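Local coordinates for protein phenyl-3-pyruvate decarboxylase (Azospirillum brasilense, PDB 2NXW) that decarboxylates indole-3-pyruvate to indole-3-acetaldehyde, a step of auxin biosynthesis, with thiamine diphosphate and a metal ion as cofactors, at residues Ile470-Leu482 with Ser489-Asp501. Residues are numbered along the deposited sequence; the frame is centred on the assembly and turned at random.
Sequences IVILFNNASWEML and SAFNDLDDWRFAD. With MG (magnesium ion), chain C; TPP (thiamine diphosphate), chain E.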
loop_
_atom_site.group_PDB
_atom_site.type_symbol
_atom_site.label_atom_id
_atom_site.label_comp_id
_atom_site.label_asym_id
_atom_site.label_seq_id
_atom_site.Cartn_x
_atom_site.Cartn_y
_atom_site.Cartn_z
ATOM N N ILE A 470 33.157 25.541 -17.666
ATOM C CA ILE A 470 32.550 26.465 -18.632
ATOM C C ILE A 470 31.076 26.095 -18.578
ATOM O O ILE A 470 30.718 24.913 -18.671
ATOM C CB ILE A 470 33.060 26.238 -20.066
ATOM C CG1 ILE A 470 34.560 26.559 -20.131
ATOM C CG2 ILE A 470 32.301 27.152 -21.049
ATOM C CD1 ILE A 470 35.220 26.202 -21.472
ATOM N N VAL A 471 30.233 27.105 -18.428
ATOM C CA VAL A 471 28.800 26.878 -18.340
ATOM C C VAL A 471 28.060 27.693 -19.381
ATOM O O VAL A 471 28.186 28.918 -19.407
ATOM C CB VAL A 471 28.275 27.282 -16.951
ATOM C CG1 VAL A 471 26.779 26.967 -16.822
ATOM C CG2 VAL A 471 29.050 26.530 -15.872
ATOM N N ILE A 472 27.312 27.017 -20.249
ATOM C CA ILE A 472 26.506 27.723 -21.252
ATOM C C ILE A 472 25.066 27.657 -20.747
ATOM O O ILE A 472 24.476 26.577 -20.673
ATOM C CB ILE A 472 26.601 27.079 -22.648
ATOM C CG1 ILE A 472 28.065 27.064 -23.123
ATOM C CG2 ILE A 472 25.752 27.889 -23.631
ATOM C CD1 ILE A 472 28.276 26.368 -24.460
ATOM N N LEU A 473 24.528 28.817 -20.378
ATOM C CA LEU A 473 23.179 28.929 -19.843
ATOM C C LEU A 473 22.239 29.369 -20.956
ATOM O O LEU A 473 22.395 30.456 -21.510
ATOM C CB LEU A 473 23.189 29.941 -18.695
ATOM C CG LEU A 473 22.014 30.028 -17.713
ATOM C CD1 LEU A 473 22.379 31.015 -16.595
ATOM C CD2 LEU A 473 20.726 30.463 -18.439
ATOM N N PHE A 474 21.276 28.508 -21.273
ATOM C CA PHE A 474 20.289 28.755 -22.325
ATOM C C PHE A 474 19.190 29.610 -21.694
ATOM O O PHE A 474 18.311 29.092 -20.997
ATOM C CB PHE A 474 19.689 27.416 -22.807
ATOM C CG PHE A 474 20.624 26.554 -23.630
ATOM C CD1 PHE A 474 20.148 25.898 -24.761
ATOM C CD2 PHE A 474 21.953 26.335 -23.240
ATOM C CE1 PHE A 474 20.963 25.040 -25.496
ATOM C CE2 PHE A 474 22.782 25.475 -23.970
ATOM C CZ PHE A 474 22.286 24.826 -25.100
ATOM N N ASN A 475 19.216 30.916 -21.944
ATOM C CA ASN A 475 18.225 31.779 -21.321
ATOM C C ASN A 475 17.108 32.212 -22.251
ATOM O O ASN A 475 17.244 33.201 -22.990
ATOM C CB ASN A 475 18.887 33.023 -20.709
ATOM C CG ASN A 475 17.954 33.768 -19.770
ATOM O OD1 ASN A 475 16.752 33.488 -19.727
ATOM N ND2 ASN A 475 18.486 34.723 -19.029
ATOM N N ASN A 476 16.003 31.469 -22.214
ATOM C CA ASN A 476 14.845 31.818 -23.030
ATOM C C ASN A 476 13.718 32.390 -22.160
ATOM O O ASN A 476 12.597 32.557 -22.637
ATOM C CB ASN A 476 14.342 30.614 -23.870
ATOM C CG ASN A 476 14.163 29.323 -23.058
ATOM O OD1 ASN A 476 14.043 29.347 -21.837
ATOM N ND2 ASN A 476 14.118 28.194 -23.761
ATOM N N ALA A 477 14.027 32.744 -20.909
ATOM C CA ALA A 477 13.036 33.305 -19.973
ATOM C C ALA A 477 11.781 32.457 -20.075
ATOM O O ALA A 477 10.662 32.961 -20.255
ATOM C CB ALA A 477 12.724 34.758 -20.345
ATOM N N SER A 478 11.975 31.155 -19.920
ATOM C CA SER A 478 10.875 30.227 -20.101
ATOM C C SER A 478 11.178 28.819 -19.639
ATOM O O SER A 478 12.334 28.380 -19.642
ATOM C CB SER A 478 10.578 30.159 -21.609
ATOM O OG SER A 478 9.554 29.238 -21.939
ATOM N N TRP A 479 10.124 28.114 -19.234
ATOM C CA TRP A 479 10.228 26.686 -18.940
ATOM C C TRP A 479 9.761 26.191 -20.315
ATOM O O TRP A 479 8.610 25.760 -20.499
ATOM C CB TRP A 479 9.227 26.281 -17.858
ATOM C CG TRP A 479 9.677 26.540 -16.451
ATOM C CD1 TRP A 479 10.961 26.457 -15.947
ATOM C CD2 TRP A 479 8.836 26.860 -15.341
ATOM N NE1 TRP A 479 10.951 26.709 -14.595
ATOM C CE2 TRP A 479 9.663 26.959 -14.198
ATOM C CE3 TRP A 479 7.457 27.074 -15.201
ATOM C CZ2 TRP A 479 9.160 27.262 -12.934
ATOM C CZ3 TRP A 479 6.957 27.375 -13.954
ATOM C CH2 TRP A 479 7.803 27.467 -12.829
ATOM N N GLU A 480 10.655 26.273 -21.295
ATOM C CA GLU A 480 10.298 25.974 -22.672
ATOM C C GLU A 480 9.839 24.566 -22.988
ATOM O O GLU A 480 8.953 24.382 -23.820
ATOM C CB GLU A 480 11.435 26.399 -23.609
ATOM C CG GLU A 480 11.037 26.553 -25.097
ATOM C CD GLU A 480 10.041 27.682 -25.383
ATOM O OE1 GLU A 480 9.836 28.581 -24.535
ATOM O OE2 GLU A 480 9.466 27.663 -26.497
ATOM N N MET A 481 10.422 23.558 -22.358
ATOM C CA MET A 481 9.952 22.211 -22.632
ATOM C C MET A 481 8.478 22.083 -22.273
ATOM O O MET A 481 7.729 21.364 -22.943
ATOM C CB MET A 481 10.759 21.184 -21.842
ATOM C CG MET A 481 12.073 20.848 -22.487
ATOM S SD MET A 481 12.762 19.313 -21.860
ATOM C CE MET A 481 11.640 18.113 -22.615
ATOM N N LEU A 482 8.052 22.779 -21.224
ATOM C CA LEU A 482 6.647 22.713 -20.827
ATOM C C LEU A 482 5.785 23.510 -21.805
ATOM O O LEU A 482 4.640 23.136 -22.078
ATOM C CB LEU A 482 6.474 23.220 -19.396
ATOM C CG LEU A 482 7.305 22.471 -18.349
ATOM C CD1 LEU A 482 6.884 22.954 -16.970
ATOM C CD2 LEU A 482 7.090 20.970 -18.468
ATOM N N SER A 489 -0.547 27.913 -21.829
ATOM C CA SER A 489 -0.346 28.376 -20.455
ATOM C C SER A 489 0.596 29.551 -20.270
ATOM O O SER A 489 1.693 29.579 -20.831
ATOM C CB SER A 489 0.120 27.219 -19.565
ATOM O OG SER A 489 -0.860 26.185 -19.557
ATOM N N ALA A 490 0.170 30.503 -19.451
ATOM C CA ALA A 490 0.972 31.687 -19.195
ATOM C C ALA A 490 2.081 31.460 -18.180
ATOM O O ALA A 490 3.105 32.154 -18.219
ATOM C CB ALA A 490 0.074 32.831 -18.722
ATOM N N PHE A 491 1.900 30.485 -17.289
ATOM C CA PHE A 491 2.883 30.254 -16.230
ATOM C C PHE A 491 4.269 29.780 -16.668
ATOM O O PHE A 491 5.207 29.797 -15.863
ATOM C CB PHE A 491 2.293 29.319 -15.145
ATOM C CG PHE A 491 1.828 27.985 -15.661
ATOM C CD1 PHE A 491 2.745 27.019 -16.094
ATOM C CD2 PHE A 491 0.467 27.685 -15.718
ATOM C CE1 PHE A 491 2.311 25.787 -16.573
ATOM C CE2 PHE A 491 0.032 26.458 -16.195
ATOM C CZ PHE A 491 0.942 25.504 -16.622
ATOM N N ASN A 492 4.417 29.382 -17.928
ATOM C CA ASN A 492 5.721 28.940 -18.415
ATOM C C ASN A 492 6.596 30.123 -18.807
ATOM O O ASN A 492 7.777 29.957 -19.126
ATOM C CB ASN A 492 5.562 27.976 -19.591
ATOM C CG ASN A 492 4.966 26.649 -19.173
ATOM O OD1 ASN A 492 4.152 26.062 -19.897
ATOM N ND2 ASN A 492 5.373 26.160 -18.007
ATOM N N ASP A 493 6.010 31.319 -18.801
ATOM C CA ASP A 493 6.765 32.535 -19.100
ATOM C C ASP A 493 7.518 32.930 -17.838
ATOM O O ASP A 493 6.901 33.191 -16.804
ATOM C CB ASP A 493 5.833 33.704 -19.447
ATOM C CG ASP A 493 5.131 33.536 -20.769
ATOM O OD1 ASP A 493 5.575 32.730 -21.613
ATOM O OD2 ASP A 493 4.128 34.256 -20.976
ATOM N N LEU A 494 8.844 32.997 -17.916
ATOM C CA LEU A 494 9.629 33.388 -16.757
ATOM C C LEU A 494 10.098 34.819 -16.945
ATOM O O LEU A 494 9.998 35.386 -18.038
ATOM C CB LEU A 494 10.824 32.444 -16.556
ATOM C CG LEU A 494 10.451 30.963 -16.359
ATOM C CD1 LEU A 494 11.706 30.116 -16.183
ATOM C CD2 LEU A 494 9.536 30.805 -15.139
ATOM N N ASP A 495 10.608 35.397 -15.866
ATOM C CA ASP A 495 11.078 36.775 -15.873
ATOM C C ASP A 495 12.509 36.821 -16.396
ATOM O O ASP A 495 13.127 35.786 -16.666
ATOM C CB ASP A 495 11.034 37.321 -14.443
ATOM C CG ASP A 495 10.758 38.801 -14.380
ATOM O OD1 ASP A 495 10.973 39.505 -15.388
ATOM O OD2 ASP A 495 10.340 39.263 -13.296
ATOM N N ASP A 496 13.021 38.035 -16.538
ATOM C CA ASP A 496 14.388 38.259 -16.992
ATOM C C ASP A 496 15.291 38.243 -15.767
ATOM O O ASP A 496 15.085 39.010 -14.839
ATOM C CB ASP A 496 14.480 39.627 -17.693
ATOM C CG ASP A 496 15.908 40.023 -18.046
ATOM O OD1 ASP A 496 16.619 39.203 -18.658
ATOM O OD2 ASP A 496 16.308 41.166 -17.721
ATOM N N TRP A 497 16.236 37.302 -15.734
ATOM C CA TRP A 497 17.219 37.225 -14.649
ATOM C C TRP A 497 18.537 37.496 -15.382
ATOM O O TRP A 497 18.798 36.886 -16.426
ATOM C CB TRP A 497 17.269 35.823 -14.029
ATOM C CG TRP A 497 16.045 35.416 -13.257
ATOM C CD1 TRP A 497 14.748 35.383 -13.716
ATOM C CD2 TRP A 497 16.014 34.874 -11.929
ATOM N NE1 TRP A 497 13.921 34.839 -12.754
ATOM C CE2 TRP A 497 14.670 34.519 -11.651
ATOM C CE3 TRP A 497 16.995 34.647 -10.950
ATOM C CZ2 TRP A 497 14.284 33.948 -10.434
ATOM C CZ3 TRP A 497 16.611 34.075 -9.735
ATOM C CH2 TRP A 497 15.264 33.732 -9.495
ATOM N N ARG A 498 19.349 38.415 -14.860
ATOM C CA ARG A 498 20.624 38.750 -15.499
ATOM C C ARG A 498 21.704 37.872 -14.880
ATOM O O ARG A 498 22.469 38.306 -14.020
ATOM C CB ARG A 498 20.955 40.227 -15.289
ATOM C CG ARG A 498 20.226 41.187 -16.223
ATOM C CD ARG A 498 18.743 41.249 -15.979
ATOM N NE ARG A 498 18.444 41.766 -14.648
ATOM C CZ ARG A 498 17.262 42.247 -14.280
ATOM N NH1 ARG A 498 17.089 42.689 -13.045
ATOM N NH2 ARG A 498 16.264 42.294 -15.154
ATOM N N PHE A 499 21.750 36.626 -15.323
ATOM C CA PHE A 499 22.683 35.658 -14.761
ATOM C C PHE A 499 24.153 36.019 -14.941
ATOM O O PHE A 499 24.941 35.890 -13.992
ATOM C CB PHE A 499 22.391 34.276 -15.354
ATOM C CG PHE A 499 21.001 33.751 -15.038
ATOM C CD1 PHE A 499 20.666 33.342 -13.749
ATOM C CD2 PHE A 499 20.054 33.611 -16.053
ATOM C CE1 PHE A 499 19.403 32.784 -13.472
ATOM C CE2 PHE A 499 18.791 33.059 -15.786
ATOM C CZ PHE A 499 18.471 32.642 -14.499
ATOM N N ALA A 500 24.523 36.477 -16.133
ATOM C CA ALA A 500 25.917 36.849 -16.372
ATOM C C ALA A 500 26.335 37.933 -15.388
ATOM O O ALA A 500 27.464 37.905 -14.885
ATOM C CB ALA A 500 26.114 37.331 -17.810
ATOM N N ASP A 501 25.442 38.887 -15.120
ATOM C CA ASP A 501 25.730 39.972 -14.177
ATOM C C ASP A 501 25.905 39.490 -12.740
ATOM O O ASP A 501 26.432 40.212 -11.891
ATOM C CB ASP A 501 24.603 41.008 -14.169
ATOM C CG ASP A 501 24.564 41.872 -15.418
ATOM O OD1 ASP A 501 25.526 41.860 -16.219
ATOM O OD2 ASP A 501 23.543 42.587 -15.578
HETATM MG MG MG C . 14.306 27.968 -20.302
HETATM N "N1'" TPP E . 10.979 20.098 -11.247
HETATM C "C2'" TPP E . 12.045 19.285 -11.291
HETATM C CM2 TPP E . 12.951 19.172 -10.074
HETATM N "N3'" TPP E . 12.315 18.568 -12.387
HETATM C "C4'" TPP E . 11.533 18.628 -13.501
HETATM N "N4'" TPP E . 11.819 17.825 -14.563
HETATM C "C5'" TPP E . 10.421 19.530 -13.526
HETATM C "C6'" TPP E . 10.157 20.247 -12.340
HETATM C "C7'" TPP E . 9.505 19.704 -14.759
HETATM N N3 TPP E . 10.200 20.340 -15.969
HETATM C C2 TPP E . 10.628 19.539 -16.949
HETATM S S1 TPP E . 11.308 20.636 -18.135
HETATM C C5 TPP E . 10.974 22.136 -17.276
HETATM C C4 TPP E . 10.343 21.705 -16.112
HETATM C CM4 TPP E . 9.855 22.721 -15.043
HETATM C C6 TPP E . 11.318 23.490 -17.754
HETATM C C7 TPP E . 12.849 23.654 -17.776
HETATM O O7 TPP E . 13.066 25.020 -18.023
HETATM P PA TPP E . 14.572 25.333 -18.400
HETATM O O1A TPP E . 15.567 24.864 -17.343
HETATM O O2A TPP E . 14.611 26.851 -18.565
HETATM O O3A TPP E . 14.985 24.665 -19.786
HETATM P PB TPP E . 14.037 24.834 -21.132
HETATM O O1B TPP E . 13.569 26.284 -21.267
HETATM O O2B TPP E . 14.973 24.398 -22.296
HETATM O O3B TPP E . 12.857 23.876 -21.067
HETATM O O HOH W 1 16.169 27.456 -21.200
HETATM O O HOH W 2 15.644 35.082 -17.787
#
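Ser-478 and Asp-493 form a single beta bridge, carried by backbone bonds from their neighbours. Trp-479 N gives its hydrogen to Asn-492 O at 3.0 Å, in the carbonyl plane. Leu-494 N reaches Ala-477 O, also at 3.0 Å, but from above the carbonyl plane. Between them, Ser-478 CA makes a CA-H...O contact with Asn-492 O.

Packing contacts centre on the Trp-479 indole. Leu-494 lays both methyls over one face; CD1 sits 3.9 Å from the centroid of the five-membered ring, a CH-pi contact. CM4 of thiamine diphosphate lies over the opposite face. Asn-492 ND2 meets the ring edge, its amide turned 74° from the indole plane, and also touches Leu-482 CB. An alanine here would probably open a gap between Leu-494 and CM4 of the cofactor, leaving each without the indole face it rests on. Further along, Leu-473, its CG anti to the backbone N (chi1 -165°), brings CD1 to 3.4 Å from Phe-499 CG.

The Asn-475 side chain braces the turn. Its OD1 accepts from Ala-477 N, an Asx turn. A water lies 2.7 Å from Asn-475 OD1, close to Asp-495 O, and accepts from Trp-497 N. Asn-475 ND2 meets the Phe-499 ring edge and is hydrogen-bonded to Glu-537.

This is the GDG...NN cofactor-binding motif of thiamine diphosphate enzymes. Asn-476 OD1 and Ser-478 O bind magnesium, with Asp-449, a water and two diphosphate oxygens. Glu-480 N and Met-481 N bond the diphosphate.

The turn links parallel strand 470-475, set between strands 443-448 and 534-539, to helix 480-485. Helix 449-455 touches Leu-473 and Leu-494, while Pro-43 of the second subunit packs on Trp-479.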